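Long-range contacts in vibralactone Cyclase (Boreostereum vibrans, PDB 6KD0), which catalyses the cyclization that forms the fused bicyclic beta-lactone of vibralactone, as a member of the alpha/beta hydrolase clan: residues G104-I108 with F245-A249; A146-Y150 with I185-W189; F171-S177 with T202-Y208; A234-K239 with W280-R284. One frame throughout, in Å; residues are numbered along the deposited sequence.

Interaction 1: G104-I108 with F245-A249; sequences GGWAI and FNELA
G104-I108 is a tight irregular loop lying against one turn of helix 239-249. G105 lies nearest F245 (CA-CA 5.9 Å), and W106 nearest A249 (6.9 Å). G104 has phi/psi 137/22. Its O accepts from A107 N at 3.1 Å, which closes the loop on itself. G105 (65/18) sets its CA over the F245 ring (chi1 m, chi2 -63°), a CH-pi contact 4.1 Å from the centroid and 19° off the normal. A CB here would clash with F245 CD1. G105 O lies 3.3 Å from F245 CD1. One water donates to G105 O and to F245 O, at 2.7 Å each, and bridges the two backbones. This glycine-rich loop follows strand 97-101. In related alpha/beta hydrolases the equivalent loop supplies oxyanion-hole amides, and it probably does so here. W106 also has positive phi (74/-10). Its ring, with chi1 m and chi2 -64°, sets CE3 4.0 Å from A249 CB and the ring edge at N246, with CZ3 3.4 Å from OD1. NE1 is hydrogen-bonded to N181 OD1 of helix 178-192. A107 CB touches L248 CD1 (4.1 Å) and F245 CE1 (4.2 Å). I108 returns to extended angles (-134/144), and its CD1 reaches F245 CE1 at 4.4 Å.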
loop_
_atom_site.group_PDB
_atom_site.type_symbol
_atom_site.label_atom_id
_atom_site.label_comp_id
_atom_site.label_asym_id
_atom_site.label_seq_id
_atom_site.Cartn_x
_atom_site.Cartn_y
_atom_site.Cartn_z
ATOM N N GLY A 104 5.549 -3.105 4.907
ATOM C CA GLY A 104 6.622 -3.600 5.745
ATOM C C GLY A 104 7.465 -2.542 6.418
ATOM O O GLY A 104 8.605 -2.839 6.795
ATOM N N GLY A 105 6.941 -1.320 6.583
ATOM C CA GLY A 105 7.699 -0.281 7.278
ATOM C C GLY A 105 8.970 0.147 6.567
ATOM O O GLY A 105 9.846 0.756 7.199
ATOM N N TRP A 106 9.083 -0.156 5.261
ATOM C CA TRP A 106 10.248 0.048 4.386
ATOM C C TRP A 106 11.381 -0.940 4.645
ATOM O O TRP A 106 12.327 -1.011 3.849
ATOM C CB TRP A 106 10.814 1.466 4.472
ATOM C CG TRP A 106 9.833 2.549 4.189
ATOM C CD1 TRP A 106 9.170 2.783 2.997
ATOM C CD2 TRP A 106 9.414 3.578 5.093
ATOM N NE1 TRP A 106 8.343 3.886 3.130
ATOM C CE2 TRP A 106 8.485 4.397 4.399
ATOM C CE3 TRP A 106 9.727 3.886 6.427
ATOM C CZ2 TRP A 106 7.866 5.496 4.998
ATOM C CZ3 TRP A 106 9.111 4.982 7.019
ATOM C CH2 TRP A 106 8.185 5.771 6.303
ATOM N N ALA A 107 11.283 -1.720 5.732
ATOM C CA ALA A 107 12.361 -2.571 6.212
ATOM C C ALA A 107 12.071 -4.059 6.078
ATOM O O ALA A 107 12.971 -4.869 6.316
ATOM C CB ALA A 107 12.672 -2.250 7.686
ATOM N N ILE A 108 10.847 -4.442 5.716
ATOM C CA ILE A 108 10.434 -5.836 5.675
ATOM C C ILE A 108 9.684 -6.084 4.373
ATOM O O ILE A 108 8.959 -5.203 3.899
ATOM C CB ILE A 108 9.532 -6.169 6.881
ATOM C CG1 ILE A 108 10.218 -5.808 8.200
ATOM C CG2 ILE A 108 9.055 -7.632 6.834
ATOM C CD1 ILE A 108 9.245 -5.741 9.393
ATOM N N PHE A 245 11.034 3.013 12.522
ATOM C CA PHE A 245 11.055 2.762 11.081
ATOM C C PHE A 245 11.526 3.999 10.311
ATOM O O PHE A 245 12.247 3.881 9.304
ATOM C CB PHE A 245 9.672 2.298 10.592
ATOM C CG PHE A 245 9.359 0.850 10.897
ATOM C CD1 PHE A 245 10.116 -0.176 10.352
ATOM C CD2 PHE A 245 8.280 0.517 11.710
ATOM C CE1 PHE A 245 9.820 -1.518 10.637
ATOM C CE2 PHE A 245 7.982 -0.816 11.995
ATOM C CZ PHE A 245 8.760 -1.829 11.462
ATOM N N ASN A 246 11.118 5.196 10.761
ATOM C CA ASN A 246 11.628 6.428 10.150
ATOM C C ASN A 246 13.140 6.520 10.298
ATOM O O ASN A 246 13.848 6.929 9.368
ATOM C CB ASN A 246 10.977 7.667 10.789
ATOM C CG ASN A 246 9.508 7.794 10.456
ATOM O OD1 ASN A 246 9.070 7.414 9.387
ATOM N ND2 ASN A 246 8.741 8.372 11.374
ATOM N N GLU A 247 13.651 6.171 11.480
ATOM C CA GLU A 247 15.092 6.183 11.710
ATOM C C GLU A 247 15.826 5.168 10.829
ATOM O O GLU A 247 16.887 5.471 10.275
ATOM C CB GLU A 247 15.368 5.908 13.189
ATOM C CG GLU A 247 16.851 5.865 13.517
ATOM C CD GLU A 247 17.113 5.618 14.985
ATOM O OE1 GLU A 247 18.236 5.925 15.439
ATOM O OE2 GLU A 247 16.201 5.121 15.681
ATOM N N LEU A 248 15.285 3.954 10.700
ATOM C CA LEU A 248 15.912 2.946 9.844
ATOM C C LEU A 248 15.978 3.430 8.400
ATOM O O LEU A 248 16.942 3.143 7.675
ATOM C CB LEU A 248 15.139 1.630 9.920
ATOM C CG LEU A 248 15.128 0.804 11.210
ATOM C CD1 LEU A 248 14.232 -0.407 11.003
ATOM C CD2 LEU A 248 16.527 0.369 11.596
ATOM N N ALA A 249 14.962 4.178 7.965
ATOM C CA ALA A 249 14.935 4.613 6.573
ATOM C C ALA A 249 15.996 5.679 6.292
ATOM O O ALA A 249 16.419 5.848 5.138
ATOM C CB ALA A 249 13.548 5.131 6.210
HETATM O O HOH W 1 12.323 1.629 7.750
#

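Interaction 2: A146-Y150 with I185-W189; sequences AKDVY and IAAHW
Two helical turns, A146-Y150 and I185-W189, cross at -58° with their axes 9.8 Å apart at closest approach. A146 faces I185 (CA-CA 7.0 Å), and Y150 faces A186 (5.6 Å). Two rings form a T-shaped pair. W189 (chi1 m, chi2 -12°) turns its edge to the face of Y150 (chi1 t, chi2 67°). The centroid of its six-membered ring is 5.4 Å from that of Y150, with planes at 85°. In the alpha/beta hydrolase fold these segments belong to helix 144-158 and to helix 178-192, the helix after the presumed nucleophile elbow. Apolar packing fills the crossing. A146 CB meets I185 CG2 at 4.3 Å and W189 CH2 at 3.9 Å. A186 CB packs on V149 CG1 (4.3 Å) and Y150 CD1 (4.1 Å). Y150 CE1 rests on W189 CB at 3.5 Å. K147 adds a peripheral touch, its CG 4.3 Å from W189 CH2. Y150 OH is hydrogen-bonded to D193, and D148 forms a salt bridge with R135, both outside the segments.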
loop_
_atom_site.group_PDB
_atom_site.type_symbol
_atom_site.label_atom_id
_atom_site.label_comp_id
_atom_site.label_asym_id
_atom_site.label_seq_id
_atom_site.Cartn_x
_atom_site.Cartn_y
_atom_site.Cartn_z
ATOM N N ALA A 146 11.924 3.914 -2.915
ATOM C CA ALA A 146 11.034 4.675 -3.785
ATOM C C ALA A 146 11.515 4.655 -5.232
ATOM O O ALA A 146 10.713 4.505 -6.164
ATOM C CB ALA A 146 10.906 6.107 -3.266
ATOM N N LYS A 147 12.826 4.809 -5.445
ATOM C CA LYS A 147 13.353 4.764 -6.801
ATOM C C LYS A 147 13.154 3.386 -7.429
ATOM O O LYS A 147 12.845 3.297 -8.618
ATOM C CB LYS A 147 14.823 5.178 -6.811
ATOM C CG LYS A 147 15.024 6.690 -6.610
ATOM C CD LYS A 147 16.491 7.086 -6.834
ATOM C CE LYS A 147 16.727 8.567 -6.551
ATOM N NZ LYS A 147 15.762 9.440 -7.291
ATOM N N ASP A 148 13.313 2.301 -6.649
ATOM C CA ASP A 148 13.020 0.961 -7.171
ATOM C C ASP A 148 11.552 0.829 -7.554
ATOM O O ASP A 148 11.226 0.268 -8.605
ATOM C CB ASP A 148 13.361 -0.123 -6.148
ATOM C CG ASP A 148 14.870 -0.318 -5.952
ATOM O OD1 ASP A 148 15.690 0.312 -6.661
ATOM O OD2 ASP A 148 15.227 -1.122 -5.064
ATOM N N VAL A 149 10.655 1.314 -6.698
ATOM C CA VAL A 149 9.226 1.256 -7.008
ATOM C C VAL A 149 8.947 1.995 -8.308
ATOM O O VAL A 149 8.179 1.529 -9.170
ATOM C CB VAL A 149 8.415 1.829 -5.832
ATOM C CG1 VAL A 149 6.947 2.033 -6.222
ATOM C CG2 VAL A 149 8.529 0.893 -4.598
ATOM N N TYR A 150 9.606 3.136 -8.498
ATOM C CA TYR A 150 9.376 3.922 -9.704
ATOM C C TYR A 150 9.940 3.227 -10.934
ATOM O O TYR A 150 9.312 3.223 -11.998
ATOM C CB TYR A 150 9.998 5.304 -9.548
ATOM C CG TYR A 150 9.509 6.290 -10.577
ATOM C CD1 TYR A 150 8.185 6.717 -10.574
ATOM C CD2 TYR A 150 10.366 6.816 -11.523
ATOM C CE1 TYR A 150 7.740 7.632 -11.504
ATOM C CE2 TYR A 150 9.920 7.735 -12.460
ATOM C CZ TYR A 150 8.619 8.131 -12.444
ATOM O OH TYR A 150 8.187 9.058 -13.367
ATOM N N ILE A 185 4.592 8.667 -3.439
ATOM C CA ILE A 185 5.744 9.296 -4.076
ATOM C C ILE A 185 5.728 9.031 -5.580
ATOM O O ILE A 185 5.834 9.961 -6.394
ATOM C CB ILE A 185 7.053 8.820 -3.417
ATOM C CG1 ILE A 185 7.068 9.261 -1.955
ATOM C CG2 ILE A 185 8.248 9.371 -4.190
ATOM C CD1 ILE A 185 8.039 8.538 -1.076
ATOM N N ALA A 186 5.555 7.761 -5.967
ATOM C CA ALA A 186 5.620 7.396 -7.380
ATOM C C ALA A 186 4.553 8.114 -8.190
ATOM O O ALA A 186 4.792 8.489 -9.339
ATOM C CB ALA A 186 5.492 5.881 -7.551
ATOM N N ALA A 187 3.362 8.291 -7.625
ATOM C CA ALA A 187 2.281 8.938 -8.371
ATOM C C ALA A 187 2.589 10.411 -8.645
ATOM O O ALA A 187 2.305 10.921 -9.747
ATOM C CB ALA A 187 0.968 8.786 -7.605
ATOM N N HIS A 188 3.197 11.110 -7.675
ATOM C CA HIS A 188 3.616 12.488 -7.973
ATOM C C HIS A 188 4.681 12.519 -9.069
ATOM O O HIS A 188 4.586 13.298 -10.045
ATOM C CB HIS A 188 4.151 13.177 -6.727
ATOM C CG HIS A 188 3.094 13.519 -5.734
ATOM N ND1 HIS A 188 2.522 12.571 -4.912
ATOM C CD2 HIS A 188 2.504 14.698 -5.423
ATOM C CE1 HIS A 188 1.636 13.155 -4.127
ATOM N NE2 HIS A 188 1.601 14.444 -4.420
ATOM N N TRP A 189 5.719 11.688 -8.905
ATOM C CA TRP A 189 6.779 11.610 -9.907
ATOM C C TRP A 189 6.218 11.327 -11.298
ATOM O O TRP A 189 6.620 11.955 -12.283
ATOM C CB TRP A 189 7.788 10.541 -9.513
ATOM C CG TRP A 189 8.663 10.926 -8.376
ATOM C CD1 TRP A 189 8.810 12.169 -7.832
ATOM C CD2 TRP A 189 9.542 10.062 -7.662
ATOM N NE1 TRP A 189 9.718 12.127 -6.803
ATOM C CE2 TRP A 189 10.193 10.843 -6.689
ATOM C CE3 TRP A 189 9.844 8.700 -7.754
ATOM C CZ2 TRP A 189 11.144 10.311 -5.819
ATOM C CZ3 TRP A 189 10.779 8.166 -6.880
ATOM C CH2 TRP A 189 11.415 8.970 -5.921
#

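Interaction 3: F171-S177 with T202-Y208; sequences FVIAGQS and TGQLVQY
The axes of the short parallel strands 171-176 and 203-207 come within 4.6 Å, and their N-to-C directions differ by 11°. The register pairs V172 with G203, I173 with Q204, A174 with L205, G175 with V206 and Q176 with Q207. I173 buries much surface here. Its N donates to G203 O (3.0 Å), and its O accepts from L205 N (2.9 Å). Its CG2 lies 3.7 Å from Q204 NE2, on the sheet face that also carries V206. The ladder continues with G175 N to L205 O (3.0 Å) and Q207 N to G175 O (3.1 Å). Helix 178-192 links the strands as a beta-alpha-beta crossover in the centre of the alpha/beta hydrolase sheet. Q207 holds the C-terminal end. Its O accepts from S177 N (2.8 Å), and its side chain (chi1 m, chi2 t) places OE1 to accept a hydrogen bond from Q176 NE2 (2.9 Å). S177 has the strained angles 57/-122, consistent with a nucleophile elbow, and its OG is hydrogen-bonded to H311 NE2. Y208 (37/57) turns its ring back, placing CE1 3.7 Å from S177 CB and OH 3.5 Å from Q176 CG. A water donates to Q176 OE1 (2.8 Å) and lies 3.2 Å from Y208 OH. At the other end, T202 (chi1 p) uses OG1 to accept from F171 N (2.9 Å), while T202 N donates to F171 O (2.7 Å).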
loop_
_atom_site.group_PDB
_atom_site.type_symbol
_atom_site.label_atom_id
_atom_site.label_comp_id
_atom_site.label_asym_id
_atom_site.label_seq_id
_atom_site.Cartn_x
_atom_site.Cartn_y
_atom_site.Cartn_z
ATOM N N PHE A 171 -4.776 1.713 -15.489
ATOM C CA PHE A 171 -3.424 1.668 -14.942
ATOM C C PHE A 171 -3.536 2.209 -13.515
ATOM O O PHE A 171 -3.496 3.417 -13.293
ATOM C CB PHE A 171 -2.463 2.473 -15.813
ATOM C CG PHE A 171 -1.013 2.307 -15.456
ATOM C CD1 PHE A 171 -0.593 1.312 -14.593
ATOM C CD2 PHE A 171 -0.059 3.162 -16.004
ATOM C CE1 PHE A 171 0.756 1.186 -14.275
ATOM C CE2 PHE A 171 1.275 3.038 -15.691
ATOM C CZ PHE A 171 1.684 2.048 -14.827
ATOM N N VAL A 172 -3.711 1.295 -12.562
ATOM C CA VAL A 172 -3.976 1.635 -11.168
ATOM C C VAL A 172 -2.750 1.291 -10.334
ATOM O O VAL A 172 -2.243 0.163 -10.401
ATOM C CB VAL A 172 -5.224 0.896 -10.642
ATOM C CG1 VAL A 172 -5.378 1.116 -9.134
ATOM C CG2 VAL A 172 -6.461 1.377 -11.382
ATOM N N ILE A 173 -2.285 2.239 -9.528
ATOM C CA ILE A 173 -1.214 1.943 -8.580
ATOM C C ILE A 173 -1.825 1.814 -7.197
ATOM O O ILE A 173 -2.734 2.566 -6.819
ATOM C CB ILE A 173 -0.099 3.005 -8.610
ATOM C CG1 ILE A 173 1.076 2.546 -7.746
ATOM C CG2 ILE A 173 -0.625 4.371 -8.137
ATOM C CD1 ILE A 173 2.316 3.336 -7.974
ATOM N N ALA A 174 -1.372 0.815 -6.457
ATOM C CA ALA A 174 -1.963 0.513 -5.170
ATOM C C ALA A 174 -0.836 0.134 -4.232
ATOM O O ALA A 174 0.149 -0.461 -4.664
ATOM C CB ALA A 174 -2.998 -0.620 -5.286
ATOM N N GLY A 175 -0.955 0.505 -2.965
ATOM C CA GLY A 175 0.081 0.152 -2.011
ATOM C C GLY A 175 -0.455 0.086 -0.599
ATOM O O GLY A 175 -1.426 0.766 -0.243
ATOM N N GLN A 176 0.212 -0.727 0.212
ATOM C CA GLN A 176 -0.179 -0.988 1.593
ATOM C C GLN A 176 0.887 -0.458 2.546
ATOM O O GLN A 176 2.056 -0.833 2.434
ATOM C CB GLN A 176 -0.375 -2.490 1.795
ATOM C CG GLN A 176 -0.814 -2.891 3.171
ATOM C CD GLN A 176 -0.991 -4.388 3.251
ATOM O OE1 GLN A 176 -0.136 -5.091 3.784
ATOM N NE2 GLN A 176 -2.079 -4.889 2.677
ATOM N N SER A 177 0.480 0.412 3.473
ATOM C CA SER A 177 1.330 0.923 4.566
ATOM C C SER A 177 2.569 1.570 3.957
ATOM O O SER A 177 2.411 2.504 3.155
ATOM C CB SER A 177 1.592 -0.191 5.579
ATOM O OG SER A 177 2.316 0.345 6.691
ATOM N N THR A 202 -4.246 5.876 -14.052
ATOM C CA THR A 202 -5.660 6.234 -14.058
ATOM C C THR A 202 -6.314 6.118 -12.684
ATOM O O THR A 202 -7.506 6.402 -12.558
ATOM C CB THR A 202 -6.433 5.378 -15.070
ATOM O OG1 THR A 202 -6.391 3.998 -14.673
ATOM C CG2 THR A 202 -5.802 5.502 -16.443
ATOM N N GLY A 203 -5.577 5.710 -11.660
ATOM C CA GLY A 203 -6.165 5.586 -10.345
ATOM C C GLY A 203 -5.120 5.161 -9.341
ATOM O O GLY A 203 -4.050 4.655 -9.696
ATOM N N GLN A 204 -5.451 5.374 -8.075
ATOM C CA GLN A 204 -4.545 5.015 -7.002
ATOM C C GLN A 204 -5.319 4.574 -5.772
ATOM O O GLN A 204 -6.266 5.241 -5.358
ATOM C CB GLN A 204 -3.640 6.187 -6.630
ATOM C CG GLN A 204 -2.783 5.892 -5.423
ATOM C CD GLN A 204 -1.597 6.808 -5.366
ATOM O OE1 GLN A 204 -1.706 7.984 -5.711
ATOM N NE2 GLN A 204 -0.450 6.280 -4.957
ATOM N N LEU A 205 -4.893 3.466 -5.172
ATOM C CA LEU A 205 -5.466 2.971 -3.929
ATOM C C LEU A 205 -4.356 2.879 -2.902
ATOM O O LEU A 205 -3.288 2.337 -3.202
ATOM C CB LEU A 205 -6.109 1.592 -4.117
ATOM C CG LEU A 205 -6.872 1.034 -2.907
ATOM C CD1 LEU A 205 -8.047 0.191 -3.383
ATOM C CD2 LEU A 205 -5.974 0.205 -1.991
ATOM N N VAL A 206 -4.598 3.388 -1.693
ATOM C CA VAL A 206 -3.621 3.187 -0.627
ATOM C C VAL A 206 -4.331 2.774 0.654
ATOM O O VAL A 206 -5.490 3.128 0.904
ATOM C CB VAL A 206 -2.722 4.430 -0.383
ATOM C CG1 VAL A 206 -1.923 4.765 -1.634
ATOM C CG2 VAL A 206 -3.550 5.610 0.055
ATOM N N GLN A 207 -3.620 2.009 1.473
ATOM C CA GLN A 207 -4.131 1.583 2.769
ATOM C C GLN A 207 -3.188 2.103 3.841
ATOM O O GLN A 207 -2.006 1.749 3.845
ATOM C CB GLN A 207 -4.246 0.056 2.848
ATOM C CG GLN A 207 -4.977 -0.592 1.672
ATOM C CD GLN A 207 -4.767 -2.100 1.599
ATOM O OE1 GLN A 207 -3.656 -2.593 1.806
ATOM N NE2 GLN A 207 -5.830 -2.843 1.282
ATOM N N TYR A 208 -3.719 2.934 4.746
ATOM C CA TYR A 208 -3.072 3.440 5.958
ATOM C C TYR A 208 -1.578 3.734 5.785
ATOM O O TYR A 208 -0.768 3.194 6.540
ATOM C CB TYR A 208 -3.318 2.451 7.126
ATOM C CG TYR A 208 -3.206 0.950 6.831
ATOM C CD1 TYR A 208 -1.973 0.315 6.781
ATOM C CD2 TYR A 208 -4.344 0.156 6.628
ATOM C CE1 TYR A 208 -1.856 -1.045 6.525
ATOM C CE2 TYR A 208 -4.234 -1.211 6.359
ATOM C CZ TYR A 208 -2.990 -1.805 6.317
ATOM O OH TYR A 208 -2.832 -3.158 6.051
HETATM O O HOH W 2 0.210 -3.952 6.273
#

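Interaction 4: A234-K239 with W280-R284; sequences APLLSK and WDPLR
Two turns of the alpha/beta hydrolase fold interlock here, each leading into a helix. A234-L237 is a type II beta turn, with L236 at 73/-17, and precedes helix 239-249. D281-R284 is a type I turn after strand 273-278, closed by a hydrogen bond from R284 N to D281 O, 3.0 Å. A234 lies nearest D281 (CA-CA 6.1 Å), and K239 nearest P282 (6.1 Å). The flat ring of W280 (chi1 t, chi2 -1°) is the floor for the first turn. P235 sits on it, its CD 3.5 Å from the six-membered ring centroid and 17° off the normal, a CH-pi contact. The A234 methyl fills the hollow between W280 and P282, with CB 3.4 Å from W280 CD1 and 4.2 Å from P282 CD. The P282 ring is the opposing bump. It enters a notch lined by A234, L237 and the S238-K239 backbone, with CD 3.2 Å from L237 O and CG 3.9 Å from L237 CG. L237 (chi1 t, chi2 p) extends CD2 to L283 CD1 (3.8 Å) and D281 OD1 (3.6 Å). A water donates to P235 O (2.7 Å) and W280 O (2.9 Å). D281 is probably the triad acid. Its OD2 is hydrogen-bonded to H311 ND1, while its OD1 accepts from L283 N at 3.0 Å.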
loop_
_atom_site.group_PDB
_atom_site.type_symbol
_atom_site.label_atom_id
_atom_site.label_comp_id
_atom_site.label_asym_id
_atom_site.label_seq_id
_atom_site.Cartn_x
_atom_site.Cartn_y
_atom_site.Cartn_z
ATOM N N ALA A 234 -1.000 1.662 20.350
ATOM C CA ALA A 234 -2.027 0.862 19.699
ATOM C C ALA A 234 -1.480 -0.522 19.347
ATOM O O ALA A 234 -0.279 -0.684 19.115
ATOM C CB ALA A 234 -2.539 1.550 18.439
ATOM N N PRO A 235 -2.341 -1.536 19.305
ATOM C CA PRO A 235 -1.905 -2.845 18.822
ATOM C C PRO A 235 -1.236 -2.736 17.458
ATOM O O PRO A 235 -1.637 -1.936 16.605
ATOM C CB PRO A 235 -3.213 -3.640 18.737
ATOM C CG PRO A 235 -4.134 -2.966 19.695
ATOM C CD PRO A 235 -3.784 -1.514 19.607
ATOM N N LEU A 236 -0.191 -3.547 17.271
ATOM C CA LEU A 236 0.472 -3.820 15.996
ATOM C C LEU A 236 1.314 -2.652 15.481
ATOM O O LEU A 236 2.144 -2.857 14.604
ATOM C CB LEU A 236 -0.540 -4.236 14.904
ATOM C CG LEU A 236 -1.461 -5.428 15.184
ATOM C CD1 LEU A 236 -2.326 -5.699 13.971
ATOM C CD2 LEU A 236 -0.663 -6.680 15.564
ATOM N N LEU A 237 1.121 -1.433 15.989
ATOM C CA LEU A 237 1.987 -0.322 15.599
ATOM C C LEU A 237 1.954 0.774 16.654
ATOM O O LEU A 237 0.935 1.451 16.822
ATOM C CB LEU A 237 1.583 0.255 14.237
ATOM C CG LEU A 237 2.478 1.411 13.766
ATOM C CD1 LEU A 237 3.922 0.930 13.529
ATOM C CD2 LEU A 237 1.907 2.069 12.491
ATOM N N SER A 238 3.061 0.957 17.360
ATOM C CA SER A 238 3.191 1.995 18.366
ATOM C C SER A 238 3.893 3.203 17.754
ATOM O O SER A 238 4.517 3.105 16.695
ATOM C CB SER A 238 3.967 1.461 19.569
ATOM O OG SER A 238 5.304 1.153 19.202
ATOM N N LYS A 239 3.730 4.358 18.408
ATOM C CA LYS A 239 4.512 5.547 18.067
ATOM C C LYS A 239 6.007 5.257 18.085
ATOM O O LYS A 239 6.759 5.683 17.197
ATOM C CB LYS A 239 4.176 6.676 19.048
ATOM C CG LYS A 239 5.120 7.868 18.976
ATOM C CD LYS A 239 4.621 9.000 19.877
ATOM C CE LYS A 239 5.343 10.301 19.581
ATOM N NZ LYS A 239 6.567 10.470 20.406
ATOM N N TRP A 280 -7.510 2.768 14.843
ATOM C CA TRP A 280 -6.696 2.629 16.049
ATOM C C TRP A 280 -5.224 2.516 15.662
ATOM O O TRP A 280 -4.614 1.454 15.751
ATOM C CB TRP A 280 -7.155 1.409 16.839
ATOM C CG TRP A 280 -6.650 1.313 18.252
ATOM C CD1 TRP A 280 -5.813 2.180 18.907
ATOM C CD2 TRP A 280 -6.951 0.267 19.185
ATOM N NE1 TRP A 280 -5.586 1.736 20.194
ATOM C CE2 TRP A 280 -6.273 0.563 20.385
ATOM C CE3 TRP A 280 -7.722 -0.899 19.116
ATOM C CZ2 TRP A 280 -6.356 -0.262 21.512
ATOM C CZ3 TRP A 280 -7.800 -1.717 20.241
ATOM C CH2 TRP A 280 -7.122 -1.390 21.415
ATOM N N ASP A 281 -4.650 3.648 15.246
ATOM C CA ASP A 281 -3.417 3.635 14.468
ATOM C C ASP A 281 -2.740 4.990 14.635
ATOM O O ASP A 281 -3.365 6.022 14.355
ATOM C CB ASP A 281 -3.760 3.332 12.997
ATOM C CG ASP A 281 -2.544 3.209 12.084
ATOM O OD1 ASP A 281 -1.395 3.502 12.495
ATOM O OD2 ASP A 281 -2.759 2.809 10.921
ATOM N N PRO A 282 -1.494 5.034 15.124
ATOM C CA PRO A 282 -0.798 6.333 15.249
ATOM C C PRO A 282 -0.625 7.056 13.925
ATOM O O PRO A 282 -0.566 8.295 13.908
ATOM C CB PRO A 282 0.560 5.947 15.857
ATOM C CG PRO A 282 0.748 4.505 15.465
ATOM C CD PRO A 282 -0.635 3.910 15.545
ATOM N N LEU A 283 -0.549 6.328 12.811
ATOM C CA LEU A 283 -0.419 6.930 11.481
ATOM C C LEU A 283 -1.749 7.402 10.901
ATOM O O LEU A 283 -1.781 7.848 9.747
ATOM C CB LEU A 283 0.206 5.917 10.509
ATOM C CG LEU A 283 1.640 5.472 10.753
ATOM C CD1 LEU A 283 2.134 4.551 9.608
ATOM C CD2 LEU A 283 2.568 6.661 10.923
ATOM N N ARG A 284 -2.849 7.296 11.653
ATOM C CA ARG A 284 -4.156 7.599 11.080
ATOM C C ARG A 284 -4.236 9.041 10.597
ATOM O O ARG A 284 -4.649 9.308 9.462
ATOM C CB ARG A 284 -5.260 7.317 12.103
ATOM C CG ARG A 284 -6.665 7.651 11.603
ATOM C CD ARG A 284 -7.663 7.711 12.779
ATOM N NE ARG A 284 -7.452 8.892 13.620
ATOM C CZ ARG A 284 -7.509 8.905 14.950
ATOM N NH1 ARG A 284 -7.751 7.790 15.629
ATOM N NH2 ARG A 284 -7.321 10.044 15.605
HETATM O O HOH W 3 -2.127 0.213 14.970
#

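Overall arrangement
From the N terminus, interaction 1 opens first, at 104-108 after strand 97-101. Interaction 2 opens at 146-150 and interaction 3 at 171-177. Interaction 2 closes at 185-189, then interaction 3 at 202-208, so these two cross. They touch where A186 and A187 of helix 178-192 pack on I173 and Q204. Interaction 4 opens at 234-239. Interaction 1 then closes at 245-249, with interactions 2 and 3 nested inside its loop. Interaction 4 crosses interaction 1 and closes last, at 280-284. Its D281 meets Y208 of interaction 3. Together the four contacts tie the central strands to covering helices and to loops near the presumed triad.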